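Local structure of beta-1,3-1,4-glucanase (Caldicellulosiruptor sp. F32, 5H4R) at residues C77-T82 and D361-Y366; G193-W198 and M202-C207; D209-I214 and V249-F254. The protein probably hydrolyses mixed-linkage beta-1,3-1,4-glucans such as lichenan, as a family 5 glycoside hydrolase built on a TIM barrel. The protein carries 1 engineered substitution. All blocks are in the same frame, centred on the assembly; numbering follows the deposited sequence.

Contact 1 of 3, residues C77-T82 and D361-Y366. With BGC (beta-D-glucopyranose), chain B.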
loop_
_atom_site.group_PDB
_atom_site.type_symbol
_atom_site.label_atom_id
_atom_site.label_comp_id
_atom_site.label_asym_id
_atom_site.label_seq_id
_atom_site.Cartn_x
_atom_site.Cartn_y
_atom_site.Cartn_z
ATOM N N CYS A 77 1.221 16.841 3.913
ATOM C CA CYS A 77 0.699 17.119 2.574
ATOM C C CYS A 77 0.183 18.540 2.428
ATOM O O CYS A 77 0.068 19.029 1.295
ATOM C CB CYS A 77 -0.428 16.142 2.230
ATOM S SG CYS A 77 -1.918 16.329 3.234
ATOM N N GLY A 78 -0.121 19.208 3.542
ATOM C CA GLY A 78 -0.461 20.611 3.573
ATOM C C GLY A 78 -1.865 20.979 3.156
ATOM O O GLY A 78 -2.151 22.183 3.043
ATOM N N VAL A 79 -2.730 20.014 2.856
ATOM C CA VAL A 79 -4.060 20.307 2.314
ATOM C C VAL A 79 -5.052 19.330 2.922
ATOM O O VAL A 79 -4.841 18.123 2.866
ATOM C CB VAL A 79 -4.095 20.186 0.771
ATOM C CG1 VAL A 79 -5.485 20.521 0.223
ATOM C CG2 VAL A 79 -3.046 21.071 0.106
ATOM N N LYS A 80 -6.129 19.845 3.522
ATOM C CA LYS A 80 -7.115 18.961 4.123
ATOM C C LYS A 80 -7.917 18.255 3.040
ATOM O O LYS A 80 -8.310 18.862 2.044
ATOM C CB LYS A 80 -8.040 19.752 5.047
ATOM C CG LYS A 80 -9.019 18.872 5.850
ATOM C CD LYS A 80 -9.811 19.662 6.856
ATOM C CE LYS A 80 -10.792 18.764 7.615
ATOM N NZ LYS A 80 -11.545 19.539 8.639
ATOM N N THR A 81 -8.128 16.960 3.236
ATOM C CA THR A 81 -8.836 16.143 2.258
ATOM C C THR A 81 -10.294 16.559 2.155
ATOM O O THR A 81 -10.953 16.873 3.159
ATOM C CB THR A 81 -8.753 14.658 2.631
ATOM O OG1 THR A 81 -7.409 14.307 2.955
ATOM C CG2 THR A 81 -9.181 13.799 1.483
ATOM N N THR A 82 -10.813 16.553 0.928
ATOM C CA THR A 82 -12.193 16.939 0.671
ATOM C C THR A 82 -12.859 15.920 -0.234
ATOM O O THR A 82 -12.188 15.158 -0.936
ATOM C CB THR A 82 -12.287 18.299 0.003
ATOM O OG1 THR A 82 -11.723 18.191 -1.306
ATOM C CG2 THR A 82 -11.572 19.368 0.809
ATOM N N ASP A 361 0.859 8.776 -4.109
ATOM C CA ASP A 361 0.748 10.207 -4.398
ATOM C C ASP A 361 0.799 10.959 -3.074
ATOM O O ASP A 361 -0.213 11.078 -2.370
ATOM C CB ASP A 361 -0.527 10.541 -5.172
ATOM C CG ASP A 361 -0.523 11.972 -5.698
ATOM O OD1 ASP A 361 0.174 12.822 -5.090
ATOM O OD2 ASP A 361 -1.254 12.253 -6.677
ATOM N N ASN A 362 1.974 11.502 -2.759
ATOM C CA ASN A 362 2.201 12.192 -1.498
ATOM C C ASN A 362 2.102 13.721 -1.619
ATOM O O ASN A 362 2.495 14.429 -0.692
ATOM C CB ASN A 362 3.554 11.790 -0.904
ATOM C CG ASN A 362 4.732 12.246 -1.756
ATOM O OD1 ASN A 362 4.552 12.694 -2.879
ATOM N ND2 ASN A 362 5.933 12.121 -1.226
ATOM N N ASN A 363 1.523 14.238 -2.712
ATOM C CA ASN A 363 1.330 15.669 -2.923
ATOM C C ASN A 363 2.641 16.460 -2.864
ATOM O O ASN A 363 2.626 17.654 -2.557
ATOM C CB ASN A 363 0.346 16.266 -1.909
ATOM C CG ASN A 363 -0.276 17.575 -2.383
ATOM O OD1 ASN A 363 -0.540 17.733 -3.569
ATOM N ND2 ASN A 363 -0.518 18.513 -1.457
ATOM N N ALA A 364 3.769 15.811 -3.147
ATOM C CA ALA A 364 5.072 16.466 -3.129
ATOM C C ALA A 364 5.586 16.609 -4.558
ATOM O O ALA A 364 5.690 15.616 -5.284
ATOM C CB ALA A 364 6.081 15.679 -2.285
ATOM N N PHE A 365 5.947 17.844 -4.940
ATOM C CA PHE A 365 6.301 18.152 -6.322
ATOM C C PHE A 365 7.674 18.795 -6.495
ATOM O O PHE A 365 8.302 18.627 -7.544
ATOM C CB PHE A 365 5.238 19.083 -6.930
ATOM C CG PHE A 365 3.890 18.432 -7.034
ATOM C CD1 PHE A 365 3.590 17.607 -8.102
ATOM C CD2 PHE A 365 2.937 18.617 -6.043
ATOM C CE1 PHE A 365 2.367 16.975 -8.189
ATOM C CE2 PHE A 365 1.714 17.969 -6.123
ATOM C CZ PHE A 365 1.437 17.156 -7.189
ATOM N N TYR A 366 8.122 19.546 -5.506
ATOM C CA TYR A 366 9.408 20.219 -5.594
ATOM C C TYR A 366 10.082 20.232 -4.227
ATOM O O TYR A 366 9.440 20.055 -3.189
ATOM C CB TYR A 366 9.234 21.629 -6.141
ATOM C CG TYR A 366 8.351 22.527 -5.332
ATOM C CD1 TYR A 366 8.838 23.190 -4.220
ATOM C CD2 TYR A 366 7.026 22.733 -5.690
ATOM C CE1 TYR A 366 8.038 24.024 -3.482
ATOM C CE2 TYR A 366 6.217 23.562 -4.968
ATOM C CZ TYR A 366 6.727 24.217 -3.850
ATOM O OH TYR A 366 5.945 25.070 -3.097
HETATM C C2 BGC B . 6.965 9.639 1.626
HETATM C C3 BGC B . 7.961 10.652 2.175
HETATM C C4 BGC B . 7.931 10.611 3.701
HETATM C C5 BGC B . 8.148 9.178 4.196
HETATM C C6 BGC B . 8.006 9.056 5.705
HETATM C C1 BGC B . 7.298 8.268 2.190
HETATM O O2 BGC B . 7.048 9.632 0.196
HETATM O O3 BGC B . 7.563 11.941 1.685
HETATM O O4 BGC B . 9.047 11.390 4.163
HETATM O O5 BGC B . 7.195 8.325 3.614
HETATM O O6 BGC B . 8.468 7.750 6.120
#
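Asn363 hands its side-chain amide across to the backbone carbonyl of Cys77, ND2 to O at 2.9 Å, with the oxygen close to the amide plane. The N-H...O angle of 149° makes it a moderately bent bond. CG stands anti to the backbone N (chi1 -159°), which sends ND2 toward the loop 77-82 while OD1 accepts from Arg377 N, so both ends of the amide are used and its flip is fixed. Packing besides this bond is slight: the Val79 CG2 methyl lies 3.9 Å from Asn363 ND2, the side chains crossing at about a right angle, and CB of Cys77 is 4.2 Å from CB of Asn363.

Within 361-366 two Asx turns shape the chain. Asp361 OD1 takes Asn363 N at 3.1 Å, and Asn362 OD1 takes Ala364 N from above its carbonyl plane.

Toward the glycan, Asn362 ND2 makes weak hydrogen bonds to O2 and O3 of a beta-D-glucopyranose, 3.1 Å to O2, and a firmer one to Glu370 O. A leucine in place of Asn362 would probably leave Glu370 O and both sugar hydroxyls without this N-H donor and free the turn at Ala364.

The contact joins the loop between helices 72-75 and 83-91 to the loop leaving the last barrel strand, 356-361.

Contact 2 of 3, residues G193-W198 and M202-C207; sequences GSRFEW and MNNPEC. With BGC (beta-D-glucopyranose), chain C.
Phe196 swings its ring toward the start of helix 205-226 with CG anti to its own carbonyl carbon (chi1 -62°), and Cys207, with SG likewise anti to its carbonyl carbon, lifts the sulfur to meet it. The sulfur sits over the ring, 3.4 Å from the centroid and only 12° off the normal, a sulfur-aromatic contact made squarely on the face. Arg195 CG lies over the opposite face, which leaves the phenyl group sandwiched between a sulfur and an aliphatic chain.

Two polar side chains reach the rest of the ring. Asn204 ND2 approaches CZ of Phe196 at 3.5 Å, its amide plane turned 70° from the ring. Glu206 extends its chain so that OE1 comes to the edge in the ring plane, 3.9 Å from Phe196 CE2, where the partly positive C-H rim would suit a carboxylate. The same oxygen is 4.2 Å from Arg195 NH2, well out of the guanidinium plane; the attraction is therefore one of charge, without a directed bond. Arg195 also lays its guanidinium face over Phe196 CE2.

Local bonds set both backbones. Ser194 OG accepts from Phe196 N in an ST turn, inside a type I beta turn from Ser194 to Glu197, and Asn204 OD1 receives Glu206 N at 2.7 Å in the carbonyl plane.

This last bond is a classic asparagine N-cap, here opening a barrel helix, while the turn whose Phe196 packs on this helix start leads directly into Trp198, whose indole face lies against a bound glucose, the aromatic platform familiar from carbohydrate-binding sites.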
loop_
_atom_site.group_PDB
_atom_site.type_symbol
_atom_site.label_atom_id
_atom_site.label_comp_id
_atom_site.label_asym_id
_atom_site.label_seq_id
_atom_site.Cartn_x
_atom_site.Cartn_y
_atom_site.Cartn_z
ATOM N N GLY A 193 16.083 0.725 12.193
ATOM C CA GLY A 193 17.387 1.147 12.659
ATOM C C GLY A 193 18.332 -0.022 12.815
ATOM O O GLY A 193 18.891 -0.250 13.890
ATOM N N SER A 194 18.481 -0.799 11.741
ATOM C CA SER A 194 19.191 -2.072 11.771
ATOM C C SER A 194 19.630 -2.400 10.361
ATOM O O SER A 194 18.954 -2.034 9.397
ATOM C CB SER A 194 18.293 -3.193 12.303
ATOM O OG SER A 194 18.687 -4.461 11.808
ATOM N N ARG A 195 20.749 -3.115 10.251
ATOM C CA ARG A 195 21.181 -3.604 8.943
ATOM C C ARG A 195 20.111 -4.467 8.290
ATOM O O ARG A 195 20.118 -4.634 7.065
ATOM C CB ARG A 195 22.483 -4.399 9.065
ATOM C CG ARG A 195 22.359 -5.714 9.805
ATOM C CD ARG A 195 23.787 -6.213 10.179
ATOM N NE ARG A 195 23.789 -7.384 11.041
ATOM C CZ ARG A 195 23.359 -7.388 12.307
ATOM N NH1 ARG A 195 22.870 -6.278 12.867
ATOM N NH2 ARG A 195 23.407 -8.509 13.020
ATOM N N PHE A 196 19.189 -5.013 9.076
ATOM C CA PHE A 196 18.131 -5.859 8.534
ATOM C C PHE A 196 16.835 -5.119 8.241
ATOM O O PHE A 196 15.846 -5.762 7.908
ATOM C CB PHE A 196 17.860 -7.009 9.496
ATOM C CG PHE A 196 19.039 -7.914 9.704
ATOM C CD1 PHE A 196 19.704 -8.473 8.635
ATOM C CD2 PHE A 196 19.465 -8.210 10.980
ATOM C CE1 PHE A 196 20.793 -9.318 8.829
ATOM C CE2 PHE A 196 20.540 -9.054 11.193
ATOM C CZ PHE A 196 21.207 -9.614 10.114
ATOM N N GLU A 197 16.807 -3.795 8.339
ATOM C CA GLU A 197 15.542 -3.086 8.180
ATOM C C GLU A 197 14.902 -3.384 6.827
ATOM O O GLU A 197 13.681 -3.534 6.735
ATOM C CB GLU A 197 15.745 -1.573 8.359
ATOM C CG GLU A 197 14.436 -0.812 8.151
ATOM C CD GLU A 197 14.416 0.600 8.681
ATOM O OE1 GLU A 197 15.400 1.046 9.330
ATOM O OE2 GLU A 197 13.370 1.285 8.426
ATOM N N TRP A 198 15.702 -3.438 5.760
ATOM C CA TRP A 198 15.168 -3.620 4.416
ATOM C C TRP A 198 15.648 -4.889 3.727
ATOM O O TRP A 198 15.314 -5.098 2.553
ATOM C CB TRP A 198 15.515 -2.413 3.526
ATOM C CG TRP A 198 15.010 -1.113 4.106
ATOM C CD1 TRP A 198 15.764 -0.119 4.657
ATOM C CD2 TRP A 198 13.639 -0.687 4.229
ATOM N NE1 TRP A 198 14.961 0.913 5.074
ATOM C CE2 TRP A 198 13.648 0.573 4.858
ATOM C CE3 TRP A 198 12.411 -1.257 3.890
ATOM C CZ2 TRP A 198 12.478 1.299 5.122
ATOM C CZ3 TRP A 198 11.244 -0.545 4.163
ATOM C CH2 TRP A 198 11.288 0.725 4.768
ATOM N N MET A 202 18.302 -15.012 5.857
ATOM C CA MET A 202 17.446 -16.016 6.466
ATOM C C MET A 202 18.234 -17.129 7.147
ATOM O O MET A 202 17.614 -18.045 7.698
ATOM C CB MET A 202 16.489 -16.600 5.420
ATOM C CG MET A 202 15.351 -15.635 5.036
ATOM S SD MET A 202 14.370 -15.097 6.457
ATOM C CE MET A 202 13.481 -16.612 6.870
ATOM N N ASN A 203 19.564 -17.067 7.128
ATOM C CA ASN A 203 20.391 -17.902 7.994
ATOM C C ASN A 203 20.584 -17.294 9.379
ATOM O O ASN A 203 21.087 -17.980 10.276
ATOM C CB ASN A 203 21.772 -18.136 7.363
ATOM C CG ASN A 203 21.710 -18.953 6.092
ATOM O OD1 ASN A 203 20.887 -19.856 5.948
ATOM N ND2 ASN A 203 22.590 -18.633 5.156
ATOM N N ASN A 204 20.218 -16.051 9.568
ATOM C CA ASN A 204 20.417 -15.360 10.836
ATOM C C ASN A 204 19.175 -15.510 11.718
ATOM O O ASN A 204 18.056 -15.233 11.257
ATOM C CB ASN A 204 20.720 -13.889 10.594
ATOM C CG ASN A 204 21.055 -13.144 11.867
ATOM O OD1 ASN A 204 20.306 -13.181 12.839
ATOM N ND2 ASN A 204 22.185 -12.462 11.870
ATOM N N PRO A 205 19.315 -15.927 12.979
ATOM C CA PRO A 205 18.120 -16.129 13.822
ATOM C C PRO A 205 17.304 -14.867 14.078
ATOM O O PRO A 205 16.096 -14.966 14.322
ATOM C CB PRO A 205 18.706 -16.690 15.130
ATOM C CG PRO A 205 20.151 -16.349 15.095
ATOM C CD PRO A 205 20.553 -16.346 13.664
ATOM N N GLU A 206 17.925 -13.685 14.057
ATOM C CA GLU A 206 17.173 -12.459 14.255
ATOM C C GLU A 206 16.181 -12.256 13.119
ATOM O O GLU A 206 15.041 -11.833 13.345
ATOM C CB GLU A 206 18.140 -11.281 14.357
ATOM C CG GLU A 206 17.507 -9.983 14.770
ATOM C CD GLU A 206 18.523 -8.872 14.983
ATOM O OE1 GLU A 206 19.742 -9.159 14.985
ATOM O OE2 GLU A 206 18.098 -7.708 15.146
ATOM N N CYS A 207 16.595 -12.581 11.891
ATOM C CA CYS A 207 15.713 -12.434 10.739
ATOM C C CYS A 207 14.641 -13.508 10.732
ATOM O O CYS A 207 13.484 -13.234 10.417
ATOM C CB CYS A 207 16.526 -12.499 9.446
ATOM S SG CYS A 207 17.773 -11.211 9.332
HETATM C C2 BGC C . 12.041 3.454 1.567
HETATM C C3 BGC C . 10.715 3.732 2.272
HETATM C C4 BGC C . 9.547 3.179 1.453
HETATM C C5 BGC C . 9.792 1.692 1.168
HETATM C C6 BGC C . 8.913 1.069 0.076
HETATM C C1 BGC C . 12.191 1.949 1.333
HETATM O O1 BGC C . 13.374 1.622 0.579
HETATM O O2 BGC C . 13.094 3.978 2.387
HETATM O O3 BGC C . 10.549 5.141 2.436
HETATM O O4 BGC C . 8.391 3.415 2.282
HETATM O O5 BGC C . 11.068 1.549 0.573
HETATM O O6 BGC C . 9.390 -0.257 -0.281
#

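Contact 3 of 3, residues D209-I214 and V249-F254; sequences DAVEAI and VLIDEF
Val211 and Ile251 meet tip to tip on the outer layer of the TIM barrel, where helix 205-226 packs against the turn that follows the short helix 247-250. Both branches of the valine take part: CD1 of Ile251 is 4.0 Å from Val211 CG1 and 4.1 Å from Val211 CG2, so the methyl end of the isoleucine faces the fork of the valine. Ile251 holds CG1 between its backbone N and carbonyl carbon (chi1 56°), and with the outer torsion extended the chain runs out straight to that fork.

Glu253 meets the same valine at a slant. Its CB rests 3.9 Å from Val211 CG1, and only this first carbon does the packing, because the chain bends at chi2 (88°) and carries the carboxylate away from the helix segment to a salt bridge with Arg208, one turn earlier on the same helix. The apolar root of Glu253 thus adds to the apolar patch while its carboxylate is paired with Arg208, which probably offsets its charge. Glu212 leaves the helix pointing away from the turn, then folds back at chi2, bringing OE2 near the backbone oxygen of Glu253. At 4.1 Å from that oxygen, which is itself bonded by Asn215 ND2, it is merely a neighbour.

A type I beta turn from Ile251 to Phe254 presents Ile251 and Glu253 together to the helix. Behind it Phe254 turns its side chain away toward the barrel, touching Ile269 of strand 267-272. One face of its ring is filled by CG1 of Val249, 3.6 Å above the plane and over the ring centre.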
loop_
_atom_site.group_PDB
_atom_site.type_symbol
_atom_site.label_atom_id
_atom_site.label_comp_id
_atom_site.label_asym_id
_atom_site.label_seq_id
_atom_site.Cartn_x
_atom_site.Cartn_y
_atom_site.Cartn_z
ATOM N N ASP A 209 13.346 -14.867 13.280
ATOM C CA ASP A 209 12.417 -14.513 14.348
ATOM C C ASP A 209 11.432 -13.435 13.893
ATOM O O ASP A 209 10.239 -13.494 14.214
ATOM C CB ASP A 209 13.215 -14.049 15.558
ATOM C CG ASP A 209 12.339 -13.581 16.698
ATOM O OD1 ASP A 209 11.664 -14.415 17.336
ATOM O OD2 ASP A 209 12.355 -12.375 16.984
ATOM N N ALA A 210 11.911 -12.453 13.131
ATOM C CA ALA A 210 11.035 -11.376 12.670
ATOM C C ALA A 210 10.015 -11.890 11.656
ATOM O O ALA A 210 8.839 -11.495 11.679
ATOM C CB ALA A 210 11.875 -10.238 12.094
ATOM N N VAL A 211 10.435 -12.792 10.773
ATOM C CA VAL A 211 9.505 -13.400 9.821
ATOM C C VAL A 211 8.423 -14.177 10.557
ATOM O O VAL A 211 7.230 -14.094 10.222
ATOM C CB VAL A 211 10.287 -14.285 8.833
ATOM C CG1 VAL A 211 9.331 -15.176 8.000
ATOM C CG2 VAL A 211 11.109 -13.429 7.903
ATOM N N GLU A 212 8.813 -14.906 11.604
ATOM C CA GLU A 212 7.846 -15.659 12.396
ATOM C C GLU A 212 6.900 -14.722 13.134
ATOM O O GLU A 212 5.698 -14.987 13.234
ATOM C CB GLU A 212 8.578 -16.567 13.385
ATOM C CG GLU A 212 9.375 -17.680 12.705
ATOM C CD GLU A 212 8.514 -18.610 11.856
ATOM O OE1 GLU A 212 7.649 -19.302 12.441
ATOM O OE2 GLU A 212 8.694 -18.642 10.607
ATOM N N ALA A 213 7.432 -13.633 13.678
ATOM C CA ALA A 213 6.586 -12.690 14.384
ATOM C C ALA A 213 5.554 -12.084 13.449
ATOM O O ALA A 213 4.406 -11.880 13.846
ATOM C CB ALA A 213 7.444 -11.595 15.015
ATOM N N ILE A 214 5.950 -11.787 12.206
ATOM C CA ILE A 214 5.021 -11.208 11.233
ATOM C C ILE A 214 3.930 -12.211 10.893
ATOM O O ILE A 214 2.757 -11.838 10.751
ATOM C CB ILE A 214 5.777 -10.727 9.976
ATOM C CG1 ILE A 214 6.572 -9.457 10.286
ATOM C CG2 ILE A 214 4.793 -10.400 8.819
ATOM C CD1 ILE A 214 7.553 -9.080 9.229
ATOM N N VAL A 249 7.398 -12.393 0.857
ATOM C CA VAL A 249 6.278 -13.312 0.712
ATOM C C VAL A 249 6.635 -14.475 -0.189
ATOM O O VAL A 249 5.902 -15.479 -0.199
ATOM C CB VAL A 249 4.999 -12.620 0.193
ATOM C CG1 VAL A 249 4.439 -11.684 1.274
ATOM C CG2 VAL A 249 5.256 -11.889 -1.104
ATOM N N LEU A 250 7.755 -14.393 -0.923
ATOM C CA LEU A 250 8.183 -15.470 -1.798
ATOM C C LEU A 250 8.964 -16.542 -1.048
ATOM O O LEU A 250 8.974 -17.700 -1.489
ATOM C CB LEU A 250 9.003 -14.900 -2.960
ATOM C CG LEU A 250 8.182 -14.062 -3.952
ATOM C CD1 LEU A 250 9.123 -13.314 -4.917
ATOM C CD2 LEU A 250 7.177 -14.904 -4.723
ATOM N N ILE A 251 9.606 -16.184 0.071
ATOM C CA ILE A 251 10.298 -17.177 0.879
ATOM C C ILE A 251 9.317 -18.231 1.383
ATOM O O ILE A 251 8.132 -17.953 1.638
ATOM C CB ILE A 251 11.041 -16.535 2.066
ATOM C CG1 ILE A 251 10.093 -15.709 2.923
ATOM C CG2 ILE A 251 12.246 -15.702 1.567
ATOM C CD1 ILE A 251 10.740 -15.137 4.213
ATOM N N ASP A 252 9.840 -19.450 1.572
ATOM C CA ASP A 252 9.024 -20.562 2.062
ATOM C C ASP A 252 8.469 -20.275 3.449
ATOM O O ASP A 252 7.408 -20.791 3.821
ATOM C CB ASP A 252 9.853 -21.847 2.105
ATOM C CG ASP A 252 10.243 -22.344 0.736
ATOM O OD1 ASP A 252 9.632 -21.915 -0.271
ATOM O OD2 ASP A 252 11.151 -23.198 0.682
ATOM N N GLU A 253 9.177 -19.463 4.233
ATOM C CA GLU A 253 8.803 -19.231 5.615
ATOM C C GLU A 253 7.584 -18.326 5.769
ATOM O O GLU A 253 7.028 -18.275 6.869
ATOM C CB GLU A 253 9.986 -18.632 6.383
ATOM C CG GLU A 253 11.107 -19.634 6.636
ATOM C CD GLU A 253 12.132 -19.706 5.516
ATOM O OE1 GLU A 253 11.917 -19.121 4.434
ATOM O OE2 GLU A 253 13.163 -20.376 5.724
ATOM N N PHE A 254 7.169 -17.624 4.717
ATOM C CA PHE A 254 5.977 -16.794 4.794
ATOM C C PHE A 254 4.747 -17.690 4.834
ATOM O O PHE A 254 4.657 -18.676 4.097
ATOM C CB PHE A 254 5.897 -15.842 3.600
ATOM C CG PHE A 254 4.626 -15.056 3.565
ATOM C CD1 PHE A 254 4.450 -13.985 4.407
ATOM C CD2 PHE A 254 3.597 -15.406 2.708
ATOM C CE1 PHE A 254 3.265 -13.253 4.397
ATOM C CE2 PHE A 254 2.407 -14.697 2.720
ATOM C CZ PHE A 254 2.238 -13.637 3.558
#

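How the contacts relate
Contact 1 lies apart from the others, its centre about 34 Å from each of theirs, and on the side of the chain's centre opposite to contact 3. Contacts 2 and 3 share helix 205-226, with centres about 12 Å apart, and are joined through Met202, whose CE packs 3.6 Å from Glu253 CD. All three are partly buried, each mixing enclosed and more open residues. Their chemistry follows their place: contact 1, at the glycan pocket, is joined by a single side-chain amide bond to a backbone carbonyl; contact 2 centres on an aromatic ring and connects a sugar-facing turn to a helix start; contact 3, without a pocket residue, is chiefly aliphatic packing between outer elements of the barrel.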